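Local coordinates for Molybdate/tungstate binding protein (Sporomusa ovata, PDB 1FR3) that binds molybdate and tungstate as a small Mop-type protein of the TOBE family, and probably serves in molybdate homeostasis, at the interface of chains A and B. Numbering follows the deposited sequence. Chains: chain A/B, Molybdate/tungstate binding protein.

The interface of chains A and B. Residues chain A 2-4, 57; chain B 64-66.
The backbone N of A:Ser4 donates to the carbonyl O of B:Val65 over 2.9 Å, meeting it almost head-on at a C=O...N angle of 164°. In return the backbone N of B:Val65 donates to the hydroxyl OG of A:Ser4 at 3.0 Å, a nearly straight bond with 169° at the hydrogen. With chi1 at 72°, OG sits between its own backbone N and carbonyl carbon and faces the strand; since the A:Ser4 backbone turns out of the extended form here, the hydroxyl appears to stand in for the carbonyl that a regular antiparallel pair would offer. With an alanine here the B:Val65 amide would probably be left without its hydroxyl acceptor, and the hold on strand 64-66 would slacken. OG of A:Ser4 also lies 3.3 Å from CB of B:Glu64. The B:Glu64 chain runs out extended beyond CG, and its carboxylate OE1 meets methyl groups of both A:Leu57 (CD2) and A:Ile3 (CG2), each at 3.5 Å. Alongside, A:Ile3 and B:Leu66 point the same way, with methyl CG2 of the isoleucine 3.6 Å from CD2 of the leucine. Their backbones form an antiparallel bridge. The C-terminal strand 64-66 of one subunit is thus pinned to the N-terminal segment of its neighbour, a link within the deposited six-copy assembly, probably the biological hexamer; A:Ser4 also belongs to a tungstate pocket, which suggests that this contact helps to position the oxyanion site.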
loop_
_atom_site.group_PDB
_atom_site.type_symbol
_atom_site.label_atom_id
_atom_site.label_comp_id
_atom_site.label_asym_id
_atom_site.label_seq_id
_atom_site.Cartn_x
_atom_site.Cartn_y
_atom_site.Cartn_z
ATOM N N LYS A 2 -1.359 -21.172 0.062
ATOM C CA LYS A 2 -0.572 -20.367 1.000
ATOM C C LYS A 2 -0.564 -18.949 0.428
ATOM O O LYS A 2 -0.707 -18.762 -0.780
ATOM C CB LYS A 2 0.844 -20.880 1.187
ATOM C CG LYS A 2 0.916 -22.247 1.857
ATOM C CD LYS A 2 2.360 -22.593 2.184
ATOM C CE LYS A 2 2.494 -23.906 2.930
ATOM N NZ LYS A 2 3.858 -24.031 3.538
ATOM N N ILE A 3 -0.403 -17.951 1.280
ATOM C CA ILE A 3 -0.460 -16.536 0.932
ATOM C C ILE A 3 0.835 -15.825 1.293
ATOM O O ILE A 3 1.273 -15.941 2.447
ATOM C CB ILE A 3 -1.628 -15.906 1.734
ATOM C CG1 ILE A 3 -2.933 -16.647 1.431
ATOM C CG2 ILE A 3 -1.749 -14.412 1.473
ATOM C CD1 ILE A 3 -4.017 -16.446 2.475
ATOM N N SER A 4 1.454 -15.098 0.362
ATOM C CA SER A 4 2.707 -14.411 0.694
ATOM C C SER A 4 2.534 -13.391 1.809
ATOM O O SER A 4 3.448 -13.192 2.613
ATOM C CB SER A 4 3.342 -13.779 -0.537
ATOM O OG SER A 4 2.656 -12.638 -1.018
ATOM N N LEU A 57 -5.485 -9.736 7.141
ATOM C CA LEU A 57 -4.257 -10.003 6.409
ATOM C C LEU A 57 -3.513 -8.732 6.029
ATOM O O LEU A 57 -4.097 -7.830 5.423
ATOM C CB LEU A 57 -4.606 -10.774 5.126
ATOM C CG LEU A 57 -3.440 -11.099 4.187
ATOM C CD1 LEU A 57 -2.572 -12.195 4.778
ATOM C CD2 LEU A 57 -3.957 -11.478 2.806
ATOM N N GLU B 64 0.895 -9.331 -3.935
ATOM C CA GLU B 64 1.138 -10.579 -3.226
ATOM C C GLU B 64 1.124 -11.741 -4.221
ATOM O O GLU B 64 0.668 -11.590 -5.347
ATOM C CB GLU B 64 0.078 -10.857 -2.155
ATOM C CG GLU B 64 0.186 -9.969 -0.936
ATOM C CD GLU B 64 -0.823 -10.259 0.161
ATOM O OE1 GLU B 64 -1.631 -11.142 0.187
ATOM O OE2 GLU B 64 -0.742 -9.467 1.140
ATOM N N VAL B 65 1.594 -12.896 -3.765
ATOM C CA VAL B 65 1.599 -14.114 -4.566
ATOM C C VAL B 65 0.975 -15.230 -3.730
ATOM O O VAL B 65 1.304 -15.351 -2.548
ATOM C CB VAL B 65 3.009 -14.509 -5.031
ATOM C CG1 VAL B 65 2.961 -15.786 -5.873
ATOM C CG2 VAL B 65 3.673 -13.386 -5.813
ATOM N N LEU B 66 0.086 -16.007 -4.328
ATOM C CA LEU B 66 -0.582 -17.102 -3.649
ATOM C C LEU B 66 -0.285 -18.417 -4.381
ATOM O O LEU B 66 -0.208 -18.438 -5.607
ATOM C CB LEU B 66 -2.098 -16.902 -3.646
ATOM C CG LEU B 66 -2.639 -15.490 -3.416
ATOM C CD1 LEU B 66 -4.162 -15.496 -3.490
ATOM C CD2 LEU B 66 -2.163 -14.910 -2.099
#